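Local coordinates for protein lactaldehyde dehydrogenase (Methanocaldococcus jannaschii, PDB 3PQA) that oxidises lactaldehyde to lactate with NAD, in preference to NADP, for the biosynthesis of coenzyme F420, at residues Leu356-Asp359 with Arg360-Leu364; Glu383-Asp386 with Ile387-Thr391. All coordinates share one frame; numbering follows the deposited sequence.

Interaction 1 (Leu356-Asp359 with Arg360-Leu364); sequences LEVD and RDNIL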
ATOM      1  N   LEU B 356     -21.098   1.811 -40.741  1.00 19.58           N
ATOM      2  CA  LEU B 356     -20.940   0.869 -41.835  1.00 20.66           C
ATOM      3  C   LEU B 356     -20.839  -0.540 -41.289  1.00 20.63           C
ATOM      4  O   LEU B 356     -20.288  -0.754 -40.206  1.00 19.53           O
ATOM      5  CB  LEU B 356     -19.666   1.161 -42.631  1.00 21.07           C
ATOM      6  CG  LEU B 356     -19.518   2.484 -43.384  1.00 21.32           C
ATOM      7  CD1 LEU B 356     -18.931   3.552 -42.474  1.00 21.13           C
ATOM      8  CD2 LEU B 356     -18.624   2.287 -44.587  1.00 21.20           C
ATOM      9  N   GLU B 357     -21.368  -1.509 -42.033  1.00 20.77           N
ATOM     10  CA  GLU B 357     -21.046  -2.893 -41.744  1.00 21.74           C
ATOM     11  C   GLU B 357     -19.870  -3.271 -42.626  1.00 21.20           C
ATOM     12  O   GLU B 357     -19.894  -3.019 -43.833  1.00 21.01           O
ATOM     13  CB  GLU B 357     -22.219  -3.853 -41.970  1.00 23.18           C
ATOM     14  CG  GLU B 357     -21.759  -5.301 -41.803  1.00 24.75           C
ATOM     15  CD  GLU B 357     -22.873  -6.325 -41.662  1.00 23.69           C
ATOM     16  OE1 GLU B 357     -24.061  -5.955 -41.678  1.00 24.79           O
ATOM     17  OE2 GLU B 357     -22.526  -7.515 -41.506  1.00 24.86           O
ATOM     18  N   VAL B 358     -18.831  -3.835 -42.015  1.00 20.46           N
ATOM     19  CA  VAL B 358     -17.605  -4.179 -42.738  1.00 20.33           C
ATOM     20  C   VAL B 358     -17.087  -5.559 -42.328  1.00 20.73           C
ATOM     21  O   VAL B 358     -17.603  -6.163 -41.375  1.00 20.46           O
ATOM     22  CB  VAL B 358     -16.491  -3.109 -42.520  1.00 20.14           C
ATOM     23  CG1 VAL B 358     -17.007  -1.697 -42.821  1.00 19.66           C
ATOM     24  CG2 VAL B 358     -15.945  -3.168 -41.089  1.00 19.68           C
ATOM     25  N   ASP B 359     -16.075  -6.063 -43.032  1.00 22.19           N
ATOM     26  CA  ASP B 359     -15.399  -7.263 -42.563  1.00 24.10           C
ATOM     27  C   ASP B 359     -14.099  -6.906 -41.847  1.00 23.34           C
ATOM     28  O   ASP B 359     -13.650  -5.755 -41.912  1.00 22.47           O
ATOM     29  CB  ASP B 359     -15.227  -8.322 -43.669  1.00 27.43           C
ATOM     30  CG  ASP B 359     -14.194  -7.949 -44.710  1.00 27.20           C
ATOM     31  OD1 ASP B 359     -13.201  -7.259 -44.395  1.00 27.76           O
ATOM     32  OD2 ASP B 359     -14.381  -8.381 -45.872  1.00 27.86           O
ATOM     33  N   ARG B 360     -13.510  -7.893 -41.174  1.00 24.20           N
ATOM     34  CA  ARG B 360     -12.321  -7.679 -40.336  0.50 25.80           C
ATOM     35  C   ARG B 360     -11.122  -7.071 -41.072  1.00 25.51           C
ATOM     36  O   ARG B 360     -10.224  -6.501 -40.446  1.00 25.19           O
ATOM     37  CB  ARG B 360     -11.911  -8.984 -39.641  0.50 27.96           C
ATOM     38  CG  ARG B 360     -11.560 -10.137 -40.583  0.50 28.94           C
ATOM     39  CD  ARG B 360     -11.085 -11.349 -39.789  0.50 28.73           C
ATOM     40  NE  ARG B 360      -9.886 -11.037 -39.017  0.50 29.36           N
ATOM     41  CZ  ARG B 360      -9.337 -11.843 -38.108  0.50 29.13           C
ATOM     42  NH1 ARG B 360      -9.884 -13.025 -37.840  0.50 29.43           N
ATOM     43  NH2 ARG B 360      -8.242 -11.457 -37.462  0.50 29.51           N
ATOM     44  N   ASP B 361     -11.108  -7.191 -42.398  1.00 25.22           N
ATOM     45  CA  ASP B 361      -9.983  -6.683 -43.189  1.00 25.36           C
ATOM     46  C   ASP B 361     -10.143  -5.235 -43.650  1.00 24.65           C
ATOM     47  O   ASP B 361      -9.230  -4.684 -44.257  1.00 24.79           O
ATOM     48  CB  ASP B 361      -9.718  -7.584 -44.401  1.00 26.72           C
ATOM     49  CG  ASP B 361      -9.345  -8.989 -44.002  1.00 27.02           C
ATOM     50  OD1 ASP B 361      -8.324  -9.168 -43.301  1.00 27.00           O
ATOM     51  OD2 ASP B 361     -10.080  -9.922 -44.383  1.00 27.01           O
ATOM     52  N   ASN B 362     -11.288  -4.627 -43.351  1.00 24.06           N
ATOM     53  CA  ASN B 362     -11.580  -3.260 -43.779  1.00 23.60           C
ATOM     54  C   ASN B 362     -10.627  -2.235 -43.170  1.00 24.41           C
ATOM     55  O   ASN B 362     -10.220  -2.376 -42.021  1.00 24.13           O
ATOM     56  CB  ASN B 362     -13.031  -2.908 -43.444  1.00 21.94           C
ATOM     57  CG  ASN B 362     -13.509  -1.646 -44.135  1.00 20.38           C
ATOM     58  OD1 ASN B 362     -13.289  -0.538 -43.650  1.00 21.83           O
ATOM     59  ND2 ASN B 362     -14.177  -1.809 -45.270  1.00 21.83           N
ATOM     60  N   ILE B 363     -10.298  -1.204 -43.948  1.00 25.17           N
ATOM     61  CA  ILE B 363      -9.418  -0.113 -43.506  1.00 26.03           C
ATOM     62  C   ILE B 363      -9.820   0.503 -42.148  1.00 25.09           C
ATOM     63  O   ILE B 363      -8.952   0.882 -41.355  1.00 24.85           O
ATOM     64  CB  ILE B 363      -9.269   0.989 -44.618  1.00 26.84           C
ATOM     65  CG1 ILE B 363      -8.178   2.006 -44.268  1.00 27.20           C
ATOM     66  CG2 ILE B 363     -10.597   1.677 -44.913  1.00 27.15           C
ATOM     67  CD1 ILE B 363      -6.765   1.440 -44.308  1.00 27.03           C
ATOM     68  N   LEU B 364     -11.124   0.576 -41.875  1.00 23.29           N
ATOM     69  CA  LEU B 364     -11.609   1.173 -40.623  1.00 21.97           C
ATOM     70  C   LEU B 364     -11.203   0.377 -39.386  1.00 21.06           C
ATOM     71  O   LEU B 364     -11.086   0.939 -38.299  1.00 20.75           O
ATOM     72  CB  LEU B 364     -13.130   1.340 -40.639  1.00 21.63           C
ATOM     73  CG  LEU B 364     -13.710   2.340 -41.641  1.00 21.76           C
ATOM     74  CD1 LEU B 364     -15.236   2.303 -41.644  1.00 21.58           C
ATOM     75  CD2 LEU B 364     -13.196   3.744 -41.372  1.00 21.60           C
TER
HETATM   76  O   HOH W   1     -15.093  -4.705 -45.609  1.00 23.75           O

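Interaction 2 (Glu383-Asp386 with Ile387-Thr391); sequences EMID and IANST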
ATOM      1  N   GLU B 383     -13.729 -15.740 -32.725  1.00 21.85           N
ATOM      2  CA  GLU B 383     -12.897 -14.886 -33.578  1.00 22.92           C
ATOM      3  C   GLU B 383     -12.614 -13.532 -32.926  1.00 21.63           C
ATOM      4  O   GLU B 383     -11.744 -12.775 -33.377  1.00 21.06           O
ATOM      5  CB  GLU B 383     -13.611 -14.613 -34.904  1.00 26.34           C
ATOM      6  CG  GLU B 383     -14.012 -15.846 -35.668  1.00 28.06           C
ATOM      7  CD  GLU B 383     -12.821 -16.700 -36.040  1.00 26.98           C
ATOM      8  OE1 GLU B 383     -12.945 -17.940 -35.973  1.00 28.32           O
ATOM      9  OE2 GLU B 383     -11.760 -16.139 -36.402  1.00 28.27           O
ATOM     10  N   MET B 384     -13.388 -13.217 -31.893  1.00 19.51           N
ATOM     11  CA  MET B 384     -13.480 -11.843 -31.401  1.00 17.81           C
ATOM     12  C   MET B 384     -12.199 -11.340 -30.747  1.00 17.27           C
ATOM     13  O   MET B 384     -11.785 -10.198 -30.997  1.00 17.22           O
ATOM     14  CB  MET B 384     -14.686 -11.692 -30.461  1.00 15.82           C
ATOM     15  CG  MET B 384     -16.012 -11.684 -31.208  1.00 17.99           C
ATOM     16  SD  MET B 384     -17.430 -11.683 -30.096  1.00 14.49           S
ATOM     17  CE  MET B 384     -18.755 -11.532 -31.326  1.00 18.09           C
ATOM     18  N   ILE B 385     -11.564 -12.184 -29.933  1.00 17.10           N
ATOM     19  CA  ILE B 385     -10.351 -11.769 -29.225  1.00 18.15           C
ATOM     20  C   ILE B 385      -9.245 -11.514 -30.243  1.00 17.47           C
ATOM     21  O   ILE B 385      -8.546 -10.514 -30.148  1.00 16.51           O
ATOM     22  CB  ILE B 385      -9.930 -12.754 -28.114  1.00 20.31           C
ATOM     23  CG1 ILE B 385     -10.901 -12.614 -26.939  1.00 21.60           C
ATOM     24  CG2 ILE B 385      -8.510 -12.462 -27.616  1.00 21.71           C
ATOM     25  CD1 ILE B 385     -10.826 -13.682 -25.885  1.00 20.70           C
ATOM     26  N   ASP B 386      -9.116 -12.396 -31.233  1.00 18.30           N
ATOM     27  CA  ASP B 386      -8.107 -12.207 -32.281  1.00 19.67           C
ATOM     28  C   ASP B 386      -8.345 -10.926 -33.081  1.00 17.00           C
ATOM     29  O   ASP B 386      -7.397 -10.179 -33.322  1.00 16.72           O
ATOM     30  CB  ASP B 386      -8.016 -13.428 -33.203  1.00 23.39           C
ATOM     31  CG  ASP B 386      -7.331 -14.633 -32.535  1.00 23.88           C
ATOM     32  OD1 ASP B 386      -6.547 -14.471 -31.557  1.00 23.87           O
ATOM     33  OD2 ASP B 386      -7.566 -15.758 -33.023  1.00 23.96           O
ATOM     34  N   ILE B 387      -9.595 -10.643 -33.459  1.00 15.25           N
ATOM     35  CA  ILE B 387      -9.876  -9.390 -34.181  1.00 14.99           C
ATOM     36  C   ILE B 387      -9.560  -8.173 -33.290  1.00 14.51           C
ATOM     37  O   ILE B 387      -8.893  -7.214 -33.723  1.00 14.45           O
ATOM     38  CB  ILE B 387     -11.329  -9.296 -34.681  1.00 15.90           C
ATOM     39  CG1 ILE B 387     -11.603 -10.361 -35.755  1.00 16.21           C
ATOM     40  CG2 ILE B 387     -11.605  -7.899 -35.233  1.00 16.15           C
ATOM     41  CD1 ILE B 387     -13.096 -10.630 -35.964  1.00 16.09           C
ATOM     42  N   ALA B 388     -10.042  -8.218 -32.052  1.00 14.15           N
ATOM     43  CA  ALA B 388      -9.812  -7.135 -31.094  1.00 14.01           C
ATOM     44  C   ALA B 388      -8.321  -6.832 -30.896  1.00 13.65           C
ATOM     45  O   ALA B 388      -7.940  -5.659 -30.790  1.00 13.53           O
ATOM     46  CB  ALA B 388     -10.498  -7.459 -29.749  1.00 14.09           C
ATOM     47  N   ASN B 389      -7.497  -7.883 -30.863  1.00 14.34           N
ATOM     48  CA  ASN B 389      -6.053  -7.753 -30.589  1.00 16.32           C
ATOM     49  C   ASN B 389      -5.194  -7.530 -31.831  1.00 16.97           C
ATOM     50  O   ASN B 389      -3.965  -7.477 -31.740  1.00 17.09           O
ATOM     51  CB  ASN B 389      -5.538  -8.997 -29.866  1.00 16.98           C
ATOM     52  CG  ASN B 389      -5.996  -9.073 -28.419  1.00 16.38           C
ATOM     53  OD1 ASN B 389      -6.347  -8.067 -27.805  1.00 17.01           O
ATOM     54  ND2 ASN B 389      -5.932 -10.263 -27.854  1.00 16.94           N
ATOM     55  N   SER B 390      -5.839  -7.404 -32.982  1.00 16.78           N
ATOM     56  CA  SER B 390      -5.123  -7.417 -34.257  1.00 17.24           C
ATOM     57  C   SER B 390      -4.501  -6.080 -34.696  1.00 17.97           C
ATOM     58  O   SER B 390      -3.903  -5.998 -35.785  1.00 18.93           O
ATOM     59  CB  SER B 390      -6.036  -7.965 -35.361  1.00 17.20           C
ATOM     60  OG  SER B 390      -7.074  -7.047 -35.641  1.00 17.71           O
ATOM     61  N   THR B 391      -4.636  -5.037 -33.873  1.00 17.11           N
ATOM     62  CA  THR B 391      -4.106  -3.719 -34.231  1.00 16.58           C
ATOM     63  C   THR B 391      -2.769  -3.477 -33.552  1.00 16.45           C
ATOM     64  O   THR B 391      -2.356  -4.237 -32.679  1.00 15.91           O
ATOM     65  CB  THR B 391      -5.064  -2.537 -33.876  1.00 16.95           C
ATOM     66  OG1 THR B 391      -4.989  -2.247 -32.468  1.00 18.00           O
ATOM     67  CG2 THR B 391      -6.504  -2.844 -34.270  1.00 18.13           C
TER
HETATM   68  O   HOH W   2      -4.952 -12.571 -29.421  1.00 28.02           O

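Interaction 1 (Leu356-Asp359 with Arg360-Leu364)
Val-358 and Asn-362 meet across a type I beta turn from Asp-359 to Asn-362, their side chains crossing at about a right angle. CB of Val-358 lies 3.6 Å from CB of Asn-362, while its CG1 rests against the carboxamide. With CG anti to the backbone N (chi1 -167°), Asn-362 brings that amide back across the valine, both ends used. OD1 accepts from Leu-364 N at 3.0 Å in a nearly straight Asx-turn bond, and ND2 donates to Ala-333 O and to a water shared with Asp-359 N. With an alanine here the amide is gone, and Leu-364 N and Ala-333 O would probably lose their partners and the flank of Val-358 its cover. Asn-362 N closes the turn, reaching Asp-359 O at 3.0 Å from above the carbonyl plane. OD1 of Asp-359 accepts from Asp-361 N at 2.9 Å on its anti side but 30° out of the carboxylate plane, a bent bond. Further back along the strand, CD1 of Leu-356 meets CD1 of Leu-364 at 4.0 Å, again crosswise. Both leucines lie against helix 320-335, and Val-358 and Leu-364 pack on strand 373-379, which pairs in parallel with strand 350-357.

Interaction 2 (Glu383-Asp386 with Ile387-Thr391)
Successive i to i+4 backbone bonds join Ile-387, Ala-388 and Asn-389 to the carbonyls of Glu-383, Met-384 and Ile-385, the first being 3.0 Å from Ile-387 N to Glu-383 O. Over that same carbonyl runs the side chain of Ile-387. Its CG1 sits 3.4 Å from Glu-383 O, and CD1 continues to 4.2 Å from CB of Glu-383. On another side of the helix, Ile-385 and Asn-389 lie side by side and point the same way. The branch that touches is CG2 of Ile-385, set anti to the backbone N, which comes within 3.4 Å of ND2 of Asn-389. The short helix 384-388 is the helix of a beta-alpha-beta crossover from strand 373-379 to strand 396-400, and lies over the parallel strands 246-250 and 278-284 between them: Met-384 and Ala-388 pack on the former, Ile-387 on the latter. Beyond its last turn the chain bends, and Ile-387 O takes two donors from Ser-390, OG at 2.6 Å and the backbone N at 3.1 Å. The carboxamide of Asn-389 meets the C-terminal end of helix 404-413 and the residues just beyond it, giving OD1 to Glu-415 N and ND2 to Asn-413 O. A water accepts from the same ND2 at 3.0 Å and donates to OD1 of Asp-386 over a longer 3.3 Å, bridging the two polar side chains.

How the interactions relate
From the N terminus, the chain leaves strand 350-357, turns back on itself in interaction 1, and only after passing along strand 373-379 reaches interaction 2. The two contacts therefore follow in series, neither nesting nor crossing, and each closes a few residues of chain. Their centres are about 13 Å apart, yet they touch: in one conformer, CZ of Arg-360 lies 3.6 Å from CG1 of Ile-387 and its NH1 makes a long, weak ion pair with OE2 of Glu-383. Interaction 1 joins the sheet to helix 320-335, interaction 2 to helix 404-413, which illustrates how a short turn and a short helix each fit a longer helix to one mixed sheet.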